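Centrosomal protein of 104 kDa (Homo sapiens, PDB 5LPH) is required for ciliogenesis and for structural integrity at the ciliary tip, and carries the tubulin-binding TOG domain described here. Local coordinates at residues L115-M118 with I119-Y123; E76-V79 with G80-K83. All coordinates share one frame; numbering follows the deposited sequence.

In the fold
Both contacts are local, each within one continuous run of the all-helical, HEAT-repeat-type TOG domain, and their centres lie about 15 Å apart. Contact 1 is a mostly buried turn pair in helix 106-126, whose apolar side chains pack on helices 60-76, 83-100 and 131-147; contact 2 is a surface turn that connects the first two of these, so both are common to the pair. Main-chain bonds and apolar side chains make up contact 1, whereas contact 2 depends on one carbonyl gripped twice by one threonine. The two meet where Tyr-123 OH packs 4.1 Å from Met-77 SE.

Contact 1. Residues L115-M118 with I119-Y123; sequences LLKM and IITQY
A wider pi-type turn is let into helix 106-126 in the TOG domain, with Met-118 O taking both the i+4 and the i+5 amide. Tyr-123 N reaches that oxygen at 3.0 Å, almost in line with the C=O bond, while Gln-122 N comes from above the carbonyl plane at 2.9 Å with a more bent N-H angle of 140°. The preceding turn is ordinary: Ile-119 N bonds Leu-115 O at 3.0 Å, and Ile-120 and Thr-121 follow suit. On the buried flank, Leu-116 and Ile-120 run side by side, CD1 to CD1 at 3.9 Å, and Ile-119 CD1 rests 4.0 Å from Leu-115 CG. Met-118, a selenomethionine modelled in two conformers, bends at chi2 (-90°) and chi3 in the one described, which leaves SE 4.1 Å from Tyr-123 CB; Gln-122 crosses it at about a right angle, its OE1 3.7 Å from Met-118 CG. These hold for that conformer and are less certain than the backbone bonds. The Tyr-123 ring extends past the turn, its hydroxyl hydrogen-bonded to Leu-86 O, while Lys-117 pairs with Glu-166. The doubly bonded carbonyl accommodates one wider turn with both amides bonded, while apolar packing holds it against its neighbours.

Contact 2. Residues E76-V79 with G80-K83; sequences EMPV and GTPK
Thr-81 grips Pro-78 O twice, through its hydroxyl and through its backbone amide. OG1 donates at 2.6 Å, tilted 23° from the carbonyl plane; the amide N lies farther off, 3.3 Å from the same oxygen, and approaches from the same face but much higher, 51° out of the plane. This second bond closes the type I beta turn from Pro-78 to Thr-81, with Val-79 and Gly-80 at its corners. A chi1 of -47° puts the hydroxyl beside Thr-81's own backbone N, which allows both donors to converge on one acceptor. OG1 also lies over one face of the Pro-78 ring, 3.3 Å from Pro-78 CD. Beyond this shell, the Thr-81 side chain rests on Leu-86, and that of Met-77, a selenomethionine, on Thr-89, both on helix 83-100, while Pro-82 takes the N-cap position of that helix. A valine in place of Thr-81 would probably leave Pro-78 O with the longer amide bond alone from this residue, and the turn less firmly closed. The hydroxyl bond fixes the threonine's rotation while the amide bond closes the turn; polar bonds thus shape this link between helices 60-76 and 83-100, and Met-77 and Thr-81 pack it on the latter.

Contact 1. Residues L115-M118 with I119-Y123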
loop_
_atom_site.group_PDB
_atom_site.type_symbol
_atom_site.label_atom_id
_atom_site.label_comp_id
_atom_site.label_asym_id
_atom_site.label_seq_id
_atom_site.Cartn_x
_atom_site.Cartn_y
_atom_site.Cartn_z
ATOM N N LEU A 115 6.505 -11.986 -6.819
ATOM C CA LEU A 115 7.873 -11.482 -6.952
ATOM C C LEU A 115 8.214 -10.486 -5.833
ATOM O O LEU A 115 9.284 -10.565 -5.236
ATOM C CB LEU A 115 8.065 -10.821 -8.325
ATOM C CG LEU A 115 9.412 -10.166 -8.648
ATOM C CD1 LEU A 115 10.558 -11.138 -8.451
ATOM C CD2 LEU A 115 9.424 -9.631 -10.072
ATOM N N LEU A 116 7.304 -9.552 -5.566
ATOM C CA LEU A 116 7.511 -8.531 -4.537
ATOM C C LEU A 116 7.689 -9.167 -3.168
ATOM O O LEU A 116 8.616 -8.812 -2.441
ATOM C CB LEU A 116 6.339 -7.540 -4.507
ATOM C CG LEU A 116 6.450 -6.327 -3.575
ATOM C CD1 LEU A 116 7.771 -5.587 -3.731
ATOM C CD2 LEU A 116 5.281 -5.379 -3.811
ATOM N N LYS A 117 6.816 -10.116 -2.840
ATOM C CA LYS A 117 6.911 -10.849 -1.580
ATOM C C LYS A 117 8.240 -11.607 -1.444
ATOM O O LYS A 117 8.849 -11.596 -0.376
ATOM C CB LYS A 117 5.721 -11.802 -1.402
ATOM C CG LYS A 117 5.830 -12.696 -0.175
ATOM C CD LYS A 117 4.502 -13.308 0.227
ATOM C CE LYS A 117 4.706 -14.297 1.366
ATOM N NZ LYS A 117 3.448 -14.997 1.733
HETATM N N MSE A 118 8.693 -12.242 -2.522
HETATM C CA MSE A 118 9.970 -12.974 -2.511
HETATM C C MSE A 118 11.130 -12.037 -2.268
HETATM O O MSE A 118 12.063 -12.379 -1.551
HETATM C CB MSE A 118 10.175 -13.747 -3.818
HETATM C CG MSE A 118 11.513 -14.504 -3.852
HETATM SE SE MSE A 118 12.895 -13.325 -4.631
HETATM C CE MSE A 118 12.132 -13.556 -6.422
ATOM N N ILE A 119 11.100 -10.851 -2.881
ATOM C CA ILE A 119 12.177 -9.862 -2.712
ATOM C C ILE A 119 12.286 -9.390 -1.252
ATOM O O ILE A 119 13.381 -9.359 -0.691
ATOM C CB ILE A 119 12.007 -8.646 -3.662
ATOM C CG1 ILE A 119 12.250 -9.069 -5.114
ATOM C CG2 ILE A 119 12.987 -7.529 -3.313
ATOM C CD1 ILE A 119 11.678 -8.115 -6.139
ATOM N N ILE A 120 11.156 -9.024 -0.652
ATOM C CA ILE A 120 11.141 -8.515 0.723
ATOM C C ILE A 120 11.435 -9.617 1.755
ATOM O O ILE A 120 12.205 -9.393 2.678
ATOM C CB ILE A 120 9.806 -7.798 1.057
ATOM C CG1 ILE A 120 9.640 -6.548 0.184
ATOM C CG2 ILE A 120 9.747 -7.416 2.537
ATOM C CD1 ILE A 120 8.217 -6.032 0.100
ATOM N N THR A 121 10.825 -10.789 1.579
ATOM C CA THR A 121 10.814 -11.862 2.591
ATOM C C THR A 121 11.916 -12.922 2.446
ATOM O O THR A 121 12.220 -13.618 3.415
ATOM C CB THR A 121 9.395 -12.519 2.581
ATOM O OG1 THR A 121 8.439 -11.535 2.985
ATOM C CG2 THR A 121 9.209 -13.783 3.464
ATOM N N GLN A 122 12.512 -13.052 1.261
ATOM C CA GLN A 122 13.512 -14.105 1.009
ATOM C C GLN A 122 14.867 -13.575 0.534
ATOM O O GLN A 122 15.896 -13.928 1.103
ATOM C CB GLN A 122 12.963 -15.128 0.011
ATOM C CG GLN A 122 11.588 -15.675 0.382
ATOM C CD GLN A 122 11.172 -16.856 -0.477
ATOM O OE1 GLN A 122 10.220 -16.769 -1.260
ATOM N NE2 GLN A 122 11.895 -17.965 -0.347
ATOM N N TYR A 123 14.860 -12.743 -0.505
ATOM C CA TYR A 123 16.088 -12.212 -1.117
ATOM C C TYR A 123 16.853 -11.289 -0.176
ATOM O O TYR A 123 18.057 -11.457 0.012
ATOM C CB TYR A 123 15.721 -11.461 -2.398
ATOM C CG TYR A 123 16.856 -10.886 -3.229
ATOM C CD1 TYR A 123 17.491 -11.648 -4.213
ATOM C CD2 TYR A 123 17.241 -9.553 -3.088
ATOM C CE1 TYR A 123 18.498 -11.109 -5.005
ATOM C CE2 TYR A 123 18.244 -9.008 -3.874
ATOM C CZ TYR A 123 18.870 -9.788 -4.830
ATOM O OH TYR A 123 19.862 -9.230 -5.607
#

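Contact 2. Residues E76-V79 with G80-K83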
loop_
_atom_site.group_PDB
_atom_site.type_symbol
_atom_site.label_atom_id
_atom_site.label_comp_id
_atom_site.label_asym_id
_atom_site.label_seq_id
_atom_site.Cartn_x
_atom_site.Cartn_y
_atom_site.Cartn_z
ATOM N N GLU A 76 18.517 -17.600 -7.646
ATOM C CA GLU A 76 19.687 -18.389 -8.053
ATOM C C GLU A 76 21.017 -17.651 -7.858
ATOM O O GLU A 76 22.073 -18.259 -8.012
ATOM C CB GLU A 76 19.560 -18.845 -9.512
ATOM C CG GLU A 76 18.491 -19.905 -9.728
ATOM C CD GLU A 76 18.299 -20.281 -11.192
ATOM O OE1 GLU A 76 19.130 -19.893 -12.045
ATOM O OE2 GLU A 76 17.306 -20.980 -11.492
HETATM N N MSE A 77 20.982 -16.359 -7.521
HETATM C CA MSE A 77 22.219 -15.593 -7.332
HETATM C C MSE A 77 22.902 -16.038 -6.058
HETATM O O MSE A 77 22.271 -16.046 -5.000
HETATM C CB MSE A 77 21.964 -14.093 -7.280
HETATM C CG MSE A 77 21.760 -13.565 -8.691
HETATM SE SE MSE A 77 21.036 -11.742 -8.571
HETATM C CE MSE A 77 22.625 -10.816 -9.279
ATOM N N PRO A 78 24.185 -16.403 -6.140
ATOM C CA PRO A 78 24.870 -16.996 -4.986
ATOM C C PRO A 78 25.106 -16.017 -3.824
ATOM O O PRO A 78 25.165 -14.800 -4.033
ATOM C CB PRO A 78 26.201 -17.473 -5.579
ATOM C CG PRO A 78 26.462 -16.547 -6.714
ATOM C CD PRO A 78 25.113 -16.192 -7.273
ATOM N N VAL A 79 25.207 -16.568 -2.614
ATOM C CA VAL A 79 25.452 -15.779 -1.374
ATOM C C VAL A 79 26.578 -14.731 -1.389
ATOM O O VAL A 79 26.405 -13.650 -0.824
ATOM C CB VAL A 79 25.635 -16.691 -0.120
ATOM C CG1 VAL A 79 24.321 -17.371 0.246
ATOM C CG2 VAL A 79 26.744 -17.725 -0.323
ATOM N N GLY A 80 27.709 -15.039 -2.026
ATOM C CA GLY A 80 28.870 -14.148 -2.065
ATOM C C GLY A 80 28.905 -13.063 -3.140
ATOM O O GLY A 80 29.892 -12.342 -3.222
ATOM N N THR A 81 27.870 -12.973 -3.983
ATOM C CA THR A 81 27.740 -11.921 -5.017
ATOM C C THR A 81 27.943 -10.504 -4.447
ATOM O O THR A 81 27.384 -10.194 -3.397
ATOM C CB THR A 81 26.339 -11.970 -5.680
ATOM O OG1 THR A 81 26.011 -13.321 -6.021
ATOM C CG2 THR A 81 26.274 -11.105 -6.947
ATOM N N PRO A 82 28.727 -9.639 -5.137
ATOM C CA PRO A 82 28.951 -8.269 -4.637
ATOM C C PRO A 82 27.663 -7.509 -4.298
ATOM O O PRO A 82 26.688 -7.587 -5.050
ATOM C CB PRO A 82 29.680 -7.580 -5.797
ATOM C CG PRO A 82 30.377 -8.682 -6.510
ATOM C CD PRO A 82 29.507 -9.900 -6.364
ATOM N N LYS A 83 27.675 -6.792 -3.173
ATOM C CA LYS A 83 26.486 -6.089 -2.669
ATOM C C LYS A 83 25.871 -5.125 -3.678
ATOM O O LYS A 83 24.648 -5.060 -3.793
ATOM C CB LYS A 83 26.786 -5.332 -1.367
ATOM C CG LYS A 83 26.578 -6.163 -0.114
ATOM C CD LYS A 83 26.751 -5.327 1.146
ATOM C CE LYS A 83 26.422 -6.133 2.394
ATOM N NZ LYS A 83 27.152 -5.618 3.585
#